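Side-chain contacts in flagellar hook associated protein type 3 FlgL (Legionella pneumophila subsp. pneumophila, PDB 5YTI), which probably serves as a structural component of the bacterial flagellum, as one of the hook-associated proteins that join the hook to the filament: residues Gly132-Ser137 and Thr143-Leu148; Asn190-Ile195 and Thr214-Phe219; Asp222-Thr227 and Gly268-Glu273. One frame throughout, in Å; residues are numbered along the deposited sequence.

Contact 1 (Gly132-Ser137 and Thr143-Leu148); sequences GSYMFS and TQPVSL
Tyr-134 lays its ring against the chain of Thr-143, Gln-144 and Pro-145 and makes most of this contact. Its CG stands anti to its own carbonyl carbon (chi1 -65°), which swings the ring across to the other segment. CA of Gln-144 lies over one face, 3.7 Å from the ring centroid of Tyr-134, and Pro-145 CD joins it on that face at 3.9 Å from the same centroid, giving two CH-pi contacts. Tyr-134 CD2 also comes within 3.2 Å of Thr-143 O, obliquely to the ring. At the far end of the ring, Tyr-134 OH is 3.8 Å from Gln-144 CG, while the amide of Gln-144 stands nearly perpendicular to the ring plane. Phe-136 contributes backbone here, its O lying 3.7 Å from Pro-145 CB. Its ring turns the other way, toward Glu-76 and Ile-79 of helix 49-96, and meets Phe-183 edge to face. Ser-137 closes the segment: its CB rests 3.6 Å from Thr-143 O, and OG reaches back to bond Tyr-134 O at 3.1 Å, arriving from above the carbonyl plane. This bond ties the two ends of the bend between Tyr-134 and Ser-137. Phe-136 O bonds Tyr-156 OH of strand 154-156, and Pro-145 pairs through its backbone with Asn-157, which places the loop beside the small sheet of strands 146-148 and 154-156. With no hydrogen bond between the two segments themselves, the contact rests on dispersion and on weakly polarised C-H groups meeting an electron-rich ring.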
loop_
_atom_site.group_PDB
_atom_site.type_symbol
_atom_site.label_atom_id
_atom_site.label_comp_id
_atom_site.label_asym_id
_atom_site.label_seq_id
_atom_site.Cartn_x
_atom_site.Cartn_y
_atom_site.Cartn_z
ATOM N N GLY A 132 2.378 1.664 -30.059
ATOM C CA GLY A 132 1.425 0.568 -30.110
ATOM C C GLY A 132 1.866 -0.486 -29.105
ATOM O O GLY A 132 1.481 -1.645 -29.213
ATOM N N SER A 133 2.698 -0.085 -28.138
ATOM C CA SER A 133 3.055 -0.929 -26.981
ATOM C C SER A 133 2.452 -0.344 -25.684
ATOM O O SER A 133 2.253 0.860 -25.581
ATOM C CB SER A 133 4.573 -1.037 -26.853
ATOM O OG SER A 133 5.171 0.237 -26.774
ATOM N N TYR A 134 2.162 -1.168 -24.686
ATOM C CA TYR A 134 1.382 -0.682 -23.534
ATOM C C TYR A 134 2.200 0.174 -22.573
ATOM O O TYR A 134 3.328 -0.172 -22.282
ATOM C CB TYR A 134 0.765 -1.865 -22.804
ATOM C CG TYR A 134 -0.250 -2.593 -23.644
ATOM C CD1 TYR A 134 -1.553 -2.104 -23.781
ATOM C CD2 TYR A 134 0.086 -3.765 -24.317
ATOM C CE1 TYR A 134 -2.490 -2.769 -24.561
ATOM C CE2 TYR A 134 -0.840 -4.437 -25.103
ATOM C CZ TYR A 134 -2.125 -3.939 -25.223
ATOM O OH TYR A 134 -3.039 -4.617 -25.997
HETATM N N MSE A 135 1.652 1.277 -22.061
HETATM C CA MSE A 135 2.463 2.150 -21.186
HETATM C C MSE A 135 2.663 1.603 -19.802
HETATM O O MSE A 135 3.679 1.899 -19.172
HETATM C CB MSE A 135 2.045 3.629 -21.115
HETATM C CG MSE A 135 0.636 3.976 -20.693
HETATM SE SE MSE A 135 0.491 5.923 -20.282
HETATM C CE MSE A 135 0.730 6.820 -22.028
ATOM N N PHE A 136 1.743 0.787 -19.307
ATOM C CA PHE A 136 1.818 0.384 -17.906
ATOM C C PHE A 136 2.111 -1.098 -17.724
ATOM O O PHE A 136 1.779 -1.698 -16.717
ATOM C CB PHE A 136 0.516 0.732 -17.195
ATOM C CG PHE A 136 0.237 2.200 -17.113
ATOM C CD1 PHE A 136 1.151 3.061 -16.536
ATOM C CD2 PHE A 136 -0.954 2.716 -17.577
ATOM C CE1 PHE A 136 0.897 4.422 -16.446
ATOM C CE2 PHE A 136 -1.215 4.074 -17.483
ATOM C CZ PHE A 136 -0.288 4.928 -16.917
ATOM N N SER A 137 2.758 -1.692 -18.701
ATOM C CA SER A 137 3.000 -3.115 -18.644
ATOM C C SER A 137 4.411 -3.469 -18.195
ATOM O O SER A 137 4.691 -4.633 -17.910
ATOM C CB SER A 137 2.757 -3.707 -20.017
ATOM O OG SER A 137 3.448 -2.938 -20.972
ATOM N N THR A 143 2.213 -7.190 -24.021
ATOM C CA THR A 143 1.194 -7.841 -23.169
ATOM C C THR A 143 0.237 -6.813 -22.541
ATOM O O THR A 143 0.683 -5.860 -21.944
ATOM C CB THR A 143 1.851 -8.660 -22.051
ATOM O OG1 THR A 143 2.821 -9.528 -22.629
ATOM C CG2 THR A 143 0.844 -9.495 -21.299
ATOM N N GLN A 144 -1.073 -7.010 -22.692
ATOM C CA GLN A 144 -2.070 -6.096 -22.153
ATOM C C GLN A 144 -1.923 -6.168 -20.641
ATOM O O GLN A 144 -1.859 -7.260 -20.064
ATOM C CB GLN A 144 -3.484 -6.522 -22.595
ATOM C CG GLN A 144 -4.549 -5.420 -22.587
ATOM C CD GLN A 144 -5.983 -5.936 -22.705
ATOM O OE1 GLN A 144 -6.467 -6.651 -21.841
ATOM N NE2 GLN A 144 -6.670 -5.546 -23.763
ATOM N N PRO A 145 -1.798 -5.013 -19.986
ATOM C CA PRO A 145 -1.428 -5.105 -18.568
ATOM C C PRO A 145 -2.510 -5.631 -17.633
ATOM O O PRO A 145 -2.207 -6.449 -16.776
ATOM C CB PRO A 145 -1.029 -3.665 -18.202
ATOM C CG PRO A 145 -1.485 -2.810 -19.327
ATOM C CD PRO A 145 -1.515 -3.686 -20.545
ATOM N N VAL A 146 -3.748 -5.152 -17.788
ATOM C CA VAL A 146 -4.842 -5.506 -16.889
ATOM C C VAL A 146 -6.002 -6.167 -17.611
ATOM O O VAL A 146 -6.569 -5.588 -18.563
ATOM C CB VAL A 146 -5.385 -4.272 -16.174
ATOM C CG1 VAL A 146 -6.294 -4.688 -15.024
ATOM C CG2 VAL A 146 -4.239 -3.434 -15.629
ATOM N N SER A 147 -6.339 -7.376 -17.142
ATOM C CA SER A 147 -7.477 -8.151 -17.644
ATOM C C SER A 147 -8.200 -8.845 -16.488
ATOM O O SER A 147 -7.738 -8.791 -15.353
ATOM C CB SER A 147 -7.004 -9.203 -18.633
ATOM O OG SER A 147 -6.259 -10.216 -17.971
ATOM N N LEU A 148 -9.305 -9.527 -16.787
ATOM C CA LEU A 148 -10.134 -10.181 -15.772
ATOM C C LEU A 148 -10.245 -11.701 -15.973
ATOM O O LEU A 148 -10.953 -12.150 -16.869
ATOM C CB LEU A 148 -11.522 -9.514 -15.783
ATOM C CG LEU A 148 -12.830 -10.293 -15.532
ATOM C CD1 LEU A 148 -13.681 -9.612 -14.456
ATOM C CD2 LEU A 148 -13.630 -10.476 -16.830
#

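Contact 2 (Asn190-Ile195 and Thr214-Phe219); sequences NGRFAI and TNEAAF
Arg-192 grips Glu-216 end-on, one nitrogen to each carboxylate oxygen. NH1 of Arg-192 reaches OE1 of Glu-216 at 2.9 Å on its syn lone pair, and NH2 of Arg-192 meets OE2 of Glu-216 at 3.0 Å. Both bonds are nearly straight, and the two flat groups lie 19° from coplanar. The same NH1 sits over the centre of the Phe-219 ring, with Arg-192 CZ 4.6 Å from the centroid of that ring: a cation-pi contact, the guanidinium and ring planes being 58° apart. Bends at chi2 and chi3 of Arg-192 fold its chain to this place, while Glu-216 turns at chi2 (61°) to meet it. Behind the arginine, Asn-190 OD1 accepts two backbone bonds, from Arg-192 N and Phe-193 N, each at 2.8 Å, and Asn-190 ND2 is held by Gly-211 O. Val-213 packs on both Arg-192 and Phe-219. Arg-192 NH2 also bonds Asn-190 O of the second subunit, and the reciprocal bond is made too; Asp-332 of that subunit brings a second carboxylate close to Glu-216, a like-charge approach that the arginine probably offsets. The arrangement combines an Asx turn at Asn-190, leading into strand 193-197, with a bidentate arginine-glutamate salt bridge at the subunit interface.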
loop_
_atom_site.group_PDB
_atom_site.type_symbol
_atom_site.label_atom_id
_atom_site.label_comp_id
_atom_site.label_asym_id
_atom_site.label_seq_id
_atom_site.Cartn_x
_atom_site.Cartn_y
_atom_site.Cartn_z
ATOM N N ASN A 190 -8.599 1.824 5.796
ATOM C CA ASN A 190 -8.102 3.156 6.004
ATOM C C ASN A 190 -6.641 3.221 5.701
ATOM O O ASN A 190 -6.011 4.260 5.955
ATOM C CB ASN A 190 -8.286 3.579 7.459
ATOM C CG ASN A 190 -7.658 2.617 8.425
ATOM O OD1 ASN A 190 -6.728 1.900 8.077
ATOM N ND2 ASN A 190 -8.186 2.574 9.647
ATOM N N GLY A 191 -6.092 2.104 5.230
ATOM C CA GLY A 191 -4.709 2.043 4.828
ATOM C C GLY A 191 -3.910 1.130 5.714
ATOM O O GLY A 191 -2.857 0.622 5.315
ATOM N N ARG A 192 -4.403 0.923 6.925
ATOM C CA ARG A 192 -3.729 0.072 7.895
ATOM C C ARG A 192 -4.626 -1.078 8.361
ATOM O O ARG A 192 -4.154 -2.229 8.481
ATOM C CB ARG A 192 -3.271 0.918 9.089
ATOM C CG ARG A 192 -2.231 1.960 8.717
ATOM C CD ARG A 192 -0.917 1.315 8.271
ATOM N NE ARG A 192 -0.268 0.584 9.364
ATOM C CZ ARG A 192 0.366 1.169 10.374
ATOM N NH1 ARG A 192 0.926 0.429 11.314
ATOM N NH2 ARG A 192 0.446 2.492 10.438
ATOM N N PHE A 193 -5.909 -0.773 8.622
ATOM C CA PHE A 193 -6.908 -1.836 8.893
ATOM C C PHE A 193 -8.280 -1.676 8.214
ATOM O O PHE A 193 -8.785 -0.560 7.970
ATOM C CB PHE A 193 -7.088 -2.089 10.398
ATOM C CG PHE A 193 -7.435 -0.863 11.182
ATOM C CD1 PHE A 193 -6.434 -0.050 11.716
ATOM C CD2 PHE A 193 -8.750 -0.508 11.384
ATOM C CE1 PHE A 193 -6.750 1.102 12.434
ATOM C CE2 PHE A 193 -9.065 0.643 12.095
ATOM C CZ PHE A 193 -8.066 1.442 12.629
ATOM N N ALA A 194 -8.875 -2.832 7.921
ATOM C CA ALA A 194 -10.138 -2.889 7.207
ATOM C C ALA A 194 -11.212 -3.545 8.053
ATOM O O ALA A 194 -10.902 -4.335 8.937
ATOM C CB ALA A 194 -9.960 -3.631 5.902
ATOM N N ILE A 195 -12.471 -3.202 7.773
ATOM C CA ILE A 195 -13.618 -3.655 8.557
ATOM C C ILE A 195 -14.799 -4.107 7.694
ATOM O O ILE A 195 -15.398 -3.313 6.958
ATOM C CB ILE A 195 -14.105 -2.546 9.458
ATOM C CG1 ILE A 195 -12.960 -2.067 10.328
ATOM C CG2 ILE A 195 -15.261 -3.034 10.299
ATOM C CD1 ILE A 195 -13.285 -0.794 11.063
ATOM N N THR A 214 -3.775 5.553 15.988
ATOM C CA THR A 214 -3.482 6.769 16.736
ATOM C C THR A 214 -2.226 6.609 17.561
ATOM O O THR A 214 -1.607 7.601 17.921
ATOM C CB THR A 214 -4.595 7.153 17.739
ATOM O OG1 THR A 214 -4.655 6.167 18.765
ATOM C CG2 THR A 214 -5.952 7.270 17.083
ATOM N N ASN A 215 -1.848 5.380 17.900
ATOM C CA ASN A 215 -0.600 5.186 18.601
ATOM C C ASN A 215 0.258 4.061 17.977
ATOM O O ASN A 215 0.129 2.891 18.293
ATOM C CB ASN A 215 -0.894 4.991 20.080
ATOM C CG ASN A 215 0.358 4.935 20.922
ATOM O OD1 ASN A 215 1.373 4.351 20.505
ATOM N ND2 ASN A 215 0.296 5.505 22.123
ATOM N N GLU A 216 1.165 4.462 17.099
ATOM C CA GLU A 216 2.000 3.539 16.342
ATOM C C GLU A 216 2.776 2.543 17.204
ATOM O O GLU A 216 2.984 1.382 16.791
ATOM C CB GLU A 216 2.985 4.310 15.481
ATOM C CG GLU A 216 3.620 3.465 14.422
ATOM C CD GLU A 216 2.594 2.899 13.465
ATOM O OE1 GLU A 216 2.583 1.672 13.312
ATOM O OE2 GLU A 216 1.793 3.665 12.873
ATOM N N ALA A 217 3.207 2.963 18.389
ATOM C CA ALA A 217 3.933 2.043 19.281
ATOM C C ALA A 217 3.010 1.018 19.903
ATOM O O ALA A 217 3.419 -0.109 20.100
ATOM C CB ALA A 217 4.690 2.786 20.380
ATOM N N ALA A 218 1.779 1.408 20.230
ATOM C CA ALA A 218 0.843 0.451 20.822
ATOM C C ALA A 218 0.231 -0.534 19.785
ATOM O O ALA A 218 -0.480 -1.453 20.170
ATOM C CB ALA A 218 -0.259 1.195 21.553
ATOM N N PHE A 219 0.521 -0.327 18.491
ATOM C CA PHE A 219 -0.157 -0.988 17.393
ATOM C C PHE A 219 0.206 -2.452 17.320
ATOM O O PHE A 219 1.374 -2.800 17.456
ATOM C CB PHE A 219 0.248 -0.340 16.083
ATOM C CG PHE A 219 -0.224 -1.086 14.862
ATOM C CD1 PHE A 219 -1.516 -0.945 14.399
ATOM C CD2 PHE A 219 0.640 -1.914 14.161
ATOM C CE1 PHE A 219 -1.927 -1.607 13.267
ATOM C CE2 PHE A 219 0.227 -2.594 13.027
ATOM C CZ PHE A 219 -1.064 -2.449 12.593
#

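Contact 3 (Asp222-Thr227 and Gly268-Glu273); sequences DNYTMT and GFNGME
Tyr-224 and Phe-269 form an edge-to-face aromatic pair in a buried contact that joins strand 224-230 of the five-stranded sheet to the hairpin of strands 266-269 and 272-277 in the three-stranded one. Phe-269 brings its edge: CE2 stands over the centre of the Tyr-224 face, 3.6 Å from Tyr-224 CD1. The ring centroids of Tyr-224 and Phe-269 are 4.9 Å apart, with the planes at 57°, so the pair is tilted rather than strictly T-shaped. Phe-269 reaches this place with CG between its backbone N and carbonyl carbon (chi1 58°). On the opposite face of the tyrosine lies Asp-222 CG, toward the rim; its carboxylate is held by Leu-244 N and Ser-245 OG. The segment 268-273 turns through a beta hairpin with a two-residue loop, in which Phe-269 N bonds Met-272 O and Met-272 N bonds Phe-269 O. Asn-270 and Gly-271 fill the turn with positive phi at both positions, roughly as in a type I' turn. From that turn Asn-270 reaches to the hydroxyl end of the tyrosine, and its ND2 gives Tyr-224 OH a hydrogen bond of 2.8 Å that is almost straight (174°) and lies in the amide plane. Asn-270 ND2 comes in at the edge of the Tyr-224 ring, near its plane. Tyr-224 OH also bonds Val-220 O, so the phenol is gripped twice and its hydroxyl is satisfied within the interior. Met-272, a selenomethionine, supplies a looser Met-aromatic contact, with SE 5.2 Å from the Tyr-224 centroid and oblique to the ring. Ile-288 of strand 285-290 and Val-240 of strand 236-242 pack against both Tyr-224 and Phe-269, while Val-248 of strand 246-249 touches Tyr-224 and Asn-270.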
loop_
_atom_site.group_PDB
_atom_site.type_symbol
_atom_site.label_atom_id
_atom_site.label_comp_id
_atom_site.label_asym_id
_atom_site.label_seq_id
_atom_site.Cartn_x
_atom_site.Cartn_y
_atom_site.Cartn_z
ATOM N N ASP A 222 -3.334 -7.835 13.786
ATOM C CA ASP A 222 -4.028 -9.074 14.131
ATOM C C ASP A 222 -5.362 -9.146 13.392
ATOM O O ASP A 222 -5.832 -8.178 12.821
ATOM C CB ASP A 222 -4.251 -9.149 15.653
ATOM C CG ASP A 222 -4.489 -10.592 16.190
ATOM O OD1 ASP A 222 -4.537 -11.549 15.373
ATOM O OD2 ASP A 222 -4.635 -10.747 17.447
ATOM N N ASN A 223 -5.955 -10.329 13.403
ATOM C CA ASN A 223 -7.328 -10.542 12.957
ATOM C C ASN A 223 -8.263 -10.485 14.178
ATOM O O ASN A 223 -8.264 -11.368 15.076
ATOM C CB ASN A 223 -7.449 -11.897 12.266
ATOM C CG ASN A 223 -6.940 -11.872 10.870
ATOM O OD1 ASN A 223 -7.504 -11.203 10.049
ATOM N ND2 ASN A 223 -5.907 -12.621 10.583
ATOM N N TYR A 224 -9.064 -9.427 14.193
ATOM C CA TYR A 224 -9.846 -9.068 15.362
ATOM C C TYR A 224 -11.296 -9.338 15.088
ATOM O O TYR A 224 -11.751 -9.232 13.972
ATOM C CB TYR A 224 -9.643 -7.574 15.721
ATOM C CG TYR A 224 -8.266 -7.238 16.265
ATOM C CD1 TYR A 224 -7.982 -7.397 17.590
ATOM C CD2 TYR A 224 -7.266 -6.759 15.437
ATOM C CE1 TYR A 224 -6.723 -7.104 18.091
ATOM C CE2 TYR A 224 -6.008 -6.453 15.913
ATOM C CZ TYR A 224 -5.731 -6.622 17.251
ATOM O OH TYR A 224 -4.464 -6.321 17.766
ATOM N N THR A 225 -12.022 -9.676 16.127
ATOM C CA THR A 225 -13.433 -9.848 16.025
ATOM C C THR A 225 -14.081 -9.031 17.135
ATOM O O THR A 225 -13.702 -9.107 18.315
ATOM C CB THR A 225 -13.772 -11.340 16.110
ATOM O OG1 THR A 225 -12.777 -12.086 15.373
ATOM C CG2 THR A 225 -15.193 -11.597 15.562
HETATM N N MSE A 226 -15.031 -8.208 16.723
HETATM C CA MSE A 226 -15.777 -7.343 17.626
HETATM C C MSE A 226 -17.158 -7.918 17.727
HETATM O O MSE A 226 -17.856 -8.110 16.720
HETATM C CB MSE A 226 -15.832 -5.916 17.071
HETATM C CG MSE A 226 -16.481 -4.921 18.042
HETATM SE SE MSE A 226 -16.719 -3.129 17.237
HETATM C CE MSE A 226 -15.186 -2.469 18.271
ATOM N N THR A 227 -17.566 -8.197 18.948
ATOM C CA THR A 227 -18.776 -8.942 19.191
ATOM C C THR A 227 -19.557 -8.107 20.220
ATOM O O THR A 227 -19.015 -7.738 21.283
ATOM C CB THR A 227 -18.428 -10.396 19.669
ATOM O OG1 THR A 227 -17.106 -10.430 20.222
ATOM C CG2 THR A 227 -18.396 -11.418 18.496
ATOM N N GLY A 268 -11.189 1.843 21.494
ATOM C CA GLY A 268 -9.777 1.777 21.186
ATOM C C GLY A 268 -9.098 0.556 21.772
ATOM O O GLY A 268 -9.339 0.170 22.945
ATOM N N PHE A 269 -8.240 -0.027 20.942
ATOM C CA PHE A 269 -7.408 -1.132 21.338
ATOM C C PHE A 269 -6.150 -1.225 20.479
ATOM O O PHE A 269 -6.108 -0.806 19.322
ATOM C CB PHE A 269 -8.204 -2.453 21.304
ATOM C CG PHE A 269 -8.799 -2.786 19.960
ATOM C CD1 PHE A 269 -10.027 -2.280 19.589
ATOM C CD2 PHE A 269 -8.126 -3.622 19.069
ATOM C CE1 PHE A 269 -10.575 -2.601 18.367
ATOM C CE2 PHE A 269 -8.650 -3.908 17.809
ATOM C CZ PHE A 269 -9.883 -3.404 17.466
ATOM N N ASN A 270 -5.129 -1.825 21.070
ATOM C CA ASN A 270 -3.813 -2.007 20.457
ATOM C C ASN A 270 -3.505 -0.957 19.393
ATOM O O ASN A 270 -3.426 -1.251 18.205
ATOM C CB ASN A 270 -3.711 -3.406 19.862
ATOM C CG ASN A 270 -3.653 -4.480 20.895
ATOM O OD1 ASN A 270 -3.412 -4.226 22.076
ATOM N ND2 ASN A 270 -3.827 -5.713 20.444
ATOM N N GLY A 271 -3.380 0.275 19.837
ATOM C CA GLY A 271 -3.032 1.371 18.948
ATOM C C GLY A 271 -4.062 1.892 17.970
ATOM O O GLY A 271 -3.742 2.786 17.211
HETATM N N MSE A 272 -5.282 1.361 17.961
HETATM C CA MSE A 272 -6.279 1.748 16.938
HETATM C C MSE A 272 -7.493 2.346 17.595
HETATM O O MSE A 272 -7.813 1.974 18.719
HETATM C CB MSE A 272 -6.736 0.550 16.090
HETATM C CG MSE A 272 -5.615 -0.250 15.430
HETATM SE SE MSE A 272 -6.213 -2.090 15.024
HETATM C CE MSE A 272 -4.666 -2.605 13.963
ATOM N N GLU A 273 -8.172 3.276 16.908
ATOM C CA GLU A 273 -9.458 3.834 17.372
ATOM C C GLU A 273 -10.505 3.741 16.252
ATOM O O GLU A 273 -10.158 3.805 15.076
ATOM C CB GLU A 273 -9.292 5.298 17.858
ATOM C CG GLU A 273 -8.639 5.429 19.249
ATOM C CD GLU A 273 -8.502 6.862 19.769
ATOM O OE1 GLU A 273 -9.177 7.790 19.231
ATOM O OE2 GLU A 273 -7.722 7.050 20.748
#

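Along the chain the three contacts follow in series, each closing before the next opens. Contact 1 stands apart: its centre is 34 Å from that of contact 2 and 40 Å from that of contact 3, on the opposite side of the chain's centre, where loops pack beside helices 49-96 and 104-125. Contacts 2 and 3 are neighbours, their centres 9 Å apart, and both reach the five-stranded sheet. They meet directly: Gly-271 O probably accepts from Thr-214 N and Asn-215 N, and Met-272 packs on both Phe-193 and Phe-219. Because both also touch the second subunit, the beta region they help build takes part in the two-chain assembly.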